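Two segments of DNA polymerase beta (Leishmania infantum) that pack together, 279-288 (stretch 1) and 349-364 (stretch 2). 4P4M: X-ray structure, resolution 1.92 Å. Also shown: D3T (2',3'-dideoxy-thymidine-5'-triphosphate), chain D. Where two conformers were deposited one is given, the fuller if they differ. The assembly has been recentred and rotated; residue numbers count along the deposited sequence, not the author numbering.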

# COMPACT_ATOMS: atom_id res chain seq x y z
N THR A 279 0.47 -16.53 -2.05
CA THR A 279 0.72 -16.87 -3.46
C THR A 279 -0.54 -16.91 -4.34
O THR A 279 -0.58 -16.28 -5.41
CB THR A 279 1.49 -18.20 -3.59
OG1 THR A 279 2.71 -18.12 -2.85
CG2 THR A 279 1.82 -18.49 -5.07
N LYS A 280 -1.57 -17.65 -3.91
CA LYS A 280 -2.79 -17.77 -4.74
C LYS A 280 -3.51 -16.44 -4.94
O LYS A 280 -4.36 -16.31 -5.84
CB LYS A 280 -3.76 -18.80 -4.14
CG LYS A 280 -4.40 -18.33 -2.83
CD LYS A 280 -5.48 -19.31 -2.29
CE LYS A 280 -4.88 -20.60 -1.73
NZ LYS A 280 -5.92 -21.47 -1.06
N SER A 281 -3.20 -15.46 -4.09
CA SER A 281 -3.83 -14.13 -4.17
C SER A 281 -3.08 -13.14 -5.07
O SER A 281 -3.52 -12.01 -5.26
CB SER A 281 -3.97 -13.52 -2.76
OG SER A 281 -4.90 -14.25 -1.97
N VAL A 282 -1.92 -13.53 -5.59
CA VAL A 282 -1.09 -12.56 -6.30
C VAL A 282 -1.76 -11.87 -7.53
O VAL A 282 -1.65 -10.66 -7.70
CB VAL A 282 0.32 -13.14 -6.63
CG1 VAL A 282 1.07 -12.25 -7.61
CG2 VAL A 282 1.13 -13.31 -5.32
N PRO A 283 -2.47 -12.63 -8.38
CA PRO A 283 -3.09 -11.95 -9.54
C PRO A 283 -4.11 -10.89 -9.13
O PRO A 283 -4.16 -9.80 -9.73
CB PRO A 283 -3.78 -13.11 -10.30
CG PRO A 283 -2.96 -14.34 -9.92
CD PRO A 283 -2.60 -14.10 -8.47
N THR A 284 -4.95 -11.19 -8.14
CA THR A 284 -5.92 -10.20 -7.68
C THR A 284 -5.25 -9.05 -6.90
O THR A 284 -5.75 -7.93 -6.89
CB THR A 284 -7.05 -10.85 -6.83
OG1 THR A 284 -6.47 -11.81 -5.94
CG2 THR A 284 -8.06 -11.57 -7.74
N ALA A 285 -4.13 -9.32 -6.23
CA ALA A 285 -3.40 -8.25 -5.55
C ALA A 285 -2.70 -7.33 -6.56
O ALA A 285 -2.60 -6.12 -6.36
CB ALA A 285 -2.38 -8.83 -4.53
N MET A 286 -2.20 -7.90 -7.66
CA MET A 286 -1.63 -7.07 -8.71
C MET A 286 -2.68 -6.10 -9.25
O MET A 286 -2.40 -4.92 -9.48
CB MET A 286 -1.03 -7.92 -9.84
CG MET A 286 0.27 -8.59 -9.45
SD MET A 286 0.87 -9.73 -10.70
CE MET A 286 1.18 -8.61 -12.05
N LEU A 287 -3.91 -6.58 -9.43
CA LEU A 287 -4.99 -5.70 -9.87
C LEU A 287 -5.25 -4.59 -8.86
O LEU A 287 -5.32 -3.41 -9.21
CB LEU A 287 -6.30 -6.47 -10.09
CG LEU A 287 -6.56 -7.12 -11.44
CD1 LEU A 287 -7.77 -8.06 -11.32
CD2 LEU A 287 -6.78 -6.05 -12.53
N THR A 288 -5.42 -4.98 -7.60
CA THR A 288 -5.77 -4.02 -6.55
C THR A 288 -4.68 -2.96 -6.37
O THR A 288 -4.97 -1.75 -6.33
CB THR A 288 -6.00 -4.72 -5.18
OG1 THR A 288 -7.19 -5.50 -5.24
CG2 THR A 288 -6.13 -3.68 -4.06
PA D3T D . -1.86 5.17 -4.30
O1A D3T D . -0.44 4.92 -3.91
O2A D3T D . -2.65 5.95 -3.29
O5' D3T D . -2.44 3.56 -3.80
C5' D3T D . -1.90 2.54 -4.48
C4' D3T D . -3.01 1.53 -4.99
O4' D3T D . -3.94 1.23 -3.96
C1' D3T D . -5.22 1.09 -4.50
N1 D3T D . -6.17 1.99 -3.77
C6 D3T D . -5.78 3.27 -3.44
C2 D3T D . -7.51 1.53 -3.47
O2 D3T D . -7.87 0.41 -3.77
N3 D3T D . -8.38 2.44 -2.81
C4 D3T D . -7.92 3.65 -2.52
O4 D3T D . -8.77 4.49 -1.89
C5 D3T D . -6.62 4.16 -2.80
C5M D3T D . -6.26 5.54 -2.41
C2' D3T D . -5.18 1.49 -5.99
C3' D3T D . -3.84 2.17 -6.12
O3A D3T D . -2.35 5.11 -5.77
PB D3T D . -1.29 5.44 -7.11
O1B D3T D . -0.21 4.45 -6.84
O2B D3T D . -2.30 5.03 -8.15
O3B D3T D . -0.82 6.89 -7.26
PG D3T D . 0.47 7.79 -6.62
O1G D3T D . 1.24 6.89 -5.70
O2G D3T D . -0.25 8.92 -5.88
O3G D3T D . 1.27 8.20 -7.84
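Stretch 2 (349-364) LEDKRVEVRSEQDVFD

Stretch 2 reaches stretch 1 as the tail of one helix, a type I turn from Glu350 to Arg353, an extended run through Val356, and then a new helix from Glu359 onward. That helix crosses helix 282-288 at -79°, nearly perpendicular, with the axes 9.4 Å apart at their closest. The backbones come nearest just before it starts, where Pro283 CA and Ser358 CA are 5.3 Å apart.

Leu287 carries the largest share of the contact. Its CA-to-CB bond points sideways, but chi1 m and chi2 t bring its end nearer to the second helix: CD1 lies 3.7 Å from Val362 CB, and CD2 lies 4.0 Å from Phe363 CE1. The two methyls of Leu287 thus meet residues that are consecutive in the partner helix.

Glu359, in the first turn, covers almost as much. Its carboxylate OE2 comes within 3.5 Å of Leu287 N, yet the angle is poor and no hydrogen bond forms; Leu287 N donates instead to Pro283 O at 3.2 Å. Both carboxylate oxygens are hydrogen-bonded elsewhere in the structure, and across this contact Glu359 makes no hydrogen bond.

The CA-to-CB bond of Pro283 points toward stretch 2, and its ring meets the backbone there, with CG 3.6 Å from Arg357 O, while CB lies 4.2 Å from Val356 CG2. Ser358 caps the helix, its OG accepting from Asp361 N at 3.0 Å; in addition Arg357 N donates to Asp361 OD2 at 2.8 Å.

Polar links finish the other end. Water 2 lies 2.9 Å from Lys280 O and 2.6 Å from Val356 O. Arg353 NE pairs with Glu350 OE2 at 2.7 Å, and one face of the guanidinium lies against Lys280, whose CD is 3.6 Å from Arg353 NH2; Lys280 NZ adds a weak salt-bridge hydrogen bond to Glu350 OE2 at 3.4 Å.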

# COMPACT_ATOMS: atom_id res chain seq x y z
N LEU A 349 -15.80 -18.43 2.99
CA LEU A 349 -15.53 -17.55 1.85
C LEU A 349 -14.56 -18.21 0.86
O LEU A 349 -14.74 -18.13 -0.37
CB LEU A 349 -14.99 -16.21 2.35
CG LEU A 349 -14.66 -15.12 1.33
CD1 LEU A 349 -15.87 -14.84 0.41
CD2 LEU A 349 -14.22 -13.84 2.03
N GLU A 350 -13.53 -18.87 1.38
CA GLU A 350 -12.59 -19.58 0.51
C GLU A 350 -13.30 -20.58 -0.40
O GLU A 350 -12.91 -20.76 -1.56
CB GLU A 350 -11.49 -20.25 1.35
CG GLU A 350 -10.40 -20.97 0.55
CD GLU A 350 -9.58 -20.05 -0.35
OE1 GLU A 350 -9.30 -18.88 0.02
OE2 GLU A 350 -9.19 -20.51 -1.45
N ASP A 351 -14.35 -21.23 0.11
CA ASP A 351 -15.13 -22.18 -0.68
C ASP A 351 -15.76 -21.54 -1.92
O ASP A 351 -16.10 -22.24 -2.89
CB ASP A 351 -16.24 -22.82 0.16
CG ASP A 351 -15.71 -23.82 1.17
OD1 ASP A 351 -14.60 -24.35 0.98
OD2 ASP A 351 -16.43 -24.07 2.17
N LYS A 352 -15.93 -20.22 -1.89
CA LYS A 352 -16.54 -19.48 -3.00
C LYS A 352 -15.53 -19.02 -4.05
O LYS A 352 -15.92 -18.43 -5.07
CB LYS A 352 -17.29 -18.25 -2.48
CG LYS A 352 -18.30 -18.51 -1.36
CD LYS A 352 -19.49 -19.29 -1.86
CE LYS A 352 -20.64 -19.24 -0.87
NZ LYS A 352 -20.37 -20.09 0.32
N ARG A 353 -14.25 -19.26 -3.81
CA ARG A 353 -13.20 -18.73 -4.68
C ARG A 353 -13.29 -19.26 -6.11
O ARG A 353 -13.43 -20.46 -6.34
CB ARG A 353 -11.79 -19.03 -4.13
CG ARG A 353 -10.66 -18.52 -5.07
CD ARG A 353 -9.25 -18.99 -4.62
NE ARG A 353 -8.91 -18.50 -3.28
CZ ARG A 353 -8.37 -17.31 -3.03
NH1 ARG A 353 -8.10 -16.48 -4.02
NH2 ARG A 353 -8.11 -16.96 -1.77
N VAL A 354 -13.21 -18.34 -7.08
CA VAL A 354 -12.96 -18.72 -8.46
C VAL A 354 -11.46 -18.53 -8.69
O VAL A 354 -10.96 -17.39 -8.69
CB VAL A 354 -13.74 -17.84 -9.46
CG1 VAL A 354 -13.29 -18.13 -10.90
CG2 VAL A 354 -15.24 -18.06 -9.30
N GLU A 355 -10.74 -19.63 -8.84
CA GLU A 355 -9.29 -19.56 -9.02
C GLU A 355 -8.93 -18.79 -10.29
O GLU A 355 -9.54 -18.99 -11.34
CB GLU A 355 -8.68 -20.96 -9.05
CG GLU A 355 -8.72 -21.66 -7.71
CD GLU A 355 -8.11 -23.06 -7.77
OE1 GLU A 355 -7.24 -23.29 -8.64
OE2 GLU A 355 -8.52 -23.91 -6.95
N VAL A 356 -7.94 -17.91 -10.18
CA VAL A 356 -7.43 -17.20 -11.36
C VAL A 356 -5.90 -17.23 -11.39
O VAL A 356 -5.26 -17.31 -10.34
CB VAL A 356 -7.93 -15.73 -11.42
CG1 VAL A 356 -9.44 -15.70 -11.59
CG2 VAL A 356 -7.51 -14.95 -10.16
N ARG A 357 -5.31 -17.19 -12.59
CA ARG A 357 -3.86 -17.18 -12.72
C ARG A 357 -3.33 -15.86 -13.27
O ARG A 357 -2.14 -15.58 -13.17
CB ARG A 357 -3.37 -18.34 -13.60
CG ARG A 357 -3.63 -18.16 -15.08
CD ARG A 357 -2.66 -18.98 -15.93
NE ARG A 357 -1.57 -18.16 -16.46
CZ ARG A 357 -1.68 -17.40 -17.54
NH1 ARG A 357 -2.82 -17.35 -18.21
NH2 ARG A 357 -0.65 -16.67 -17.96
N SER A 358 -4.22 -15.06 -13.85
CA SER A 358 -3.83 -13.80 -14.50
C SER A 358 -4.84 -12.69 -14.26
O SER A 358 -6.01 -12.96 -13.92
CB SER A 358 -3.70 -14.02 -16.02
OG SER A 358 -4.98 -14.28 -16.60
N GLU A 359 -4.41 -11.44 -14.44
CA GLU A 359 -5.36 -10.32 -14.42
C GLU A 359 -6.43 -10.51 -15.49
O GLU A 359 -7.62 -10.26 -15.24
CB GLU A 359 -4.65 -8.97 -14.63
CG GLU A 359 -3.63 -8.61 -13.54
CD GLU A 359 -3.01 -7.24 -13.75
OE1 GLU A 359 -2.52 -6.97 -14.88
OE2 GLU A 359 -3.02 -6.43 -12.80
N GLN A 360 -6.02 -10.94 -16.68
CA GLN A 360 -6.96 -11.17 -17.78
C GLN A 360 -8.10 -12.10 -17.38
O GLN A 360 -9.26 -11.89 -17.79
CB GLN A 360 -6.23 -11.72 -19.03
CG GLN A 360 -7.17 -12.18 -20.17
CD GLN A 360 -7.48 -11.08 -21.19
OE1 GLN A 360 -6.44 -10.41 -21.66
NE2 GLN A 360 -8.64 -10.87 -21.56
N ASP A 361 -7.80 -13.13 -16.59
CA ASP A 361 -8.85 -14.05 -16.12
C ASP A 361 -9.99 -13.29 -15.44
O ASP A 361 -11.16 -13.59 -15.64
CB ASP A 361 -8.31 -15.06 -15.10
CG ASP A 361 -7.50 -16.19 -15.73
OD1 ASP A 361 -7.70 -16.52 -16.92
OD2 ASP A 361 -6.66 -16.76 -14.99
N VAL A 362 -9.63 -12.33 -14.58
CA VAL A 362 -10.62 -11.56 -13.83
C VAL A 362 -11.50 -10.69 -14.75
O VAL A 362 -12.73 -10.67 -14.61
CB VAL A 362 -9.96 -10.66 -12.74
CG1 VAL A 362 -11.01 -9.86 -11.98
CG2 VAL A 362 -9.12 -11.52 -11.78
N PHE A 363 -10.87 -9.97 -15.68
CA PHE A 363 -11.62 -9.20 -16.67
C PHE A 363 -12.64 -10.12 -17.37
O PHE A 363 -13.82 -9.77 -17.54
CB PHE A 363 -10.69 -8.59 -17.73
CG PHE A 363 -9.90 -7.36 -17.26
CD1 PHE A 363 -8.61 -7.50 -16.75
CD2 PHE A 363 -10.41 -6.08 -17.43
CE1 PHE A 363 -7.87 -6.37 -16.35
CE2 PHE A 363 -9.68 -4.95 -17.05
CZ PHE A 363 -8.41 -5.09 -16.51
N ASP A 364 -12.18 -11.30 -17.79
CA ASP A 364 -13.02 -12.22 -18.57
C ASP A 364 -14.25 -12.71 -17.81
O ASP A 364 -15.36 -12.72 -18.34
CB ASP A 364 -12.20 -13.45 -19.04
CG ASP A 364 -11.13 -13.09 -20.06
OD1 ASP A 364 -11.22 -12.02 -20.69
OD2 ASP A 364 -10.19 -13.90 -20.25
O HOH W 1 -6.41 -18.05 -7.37
O HOH W 2 -3.68 -17.80 -8.29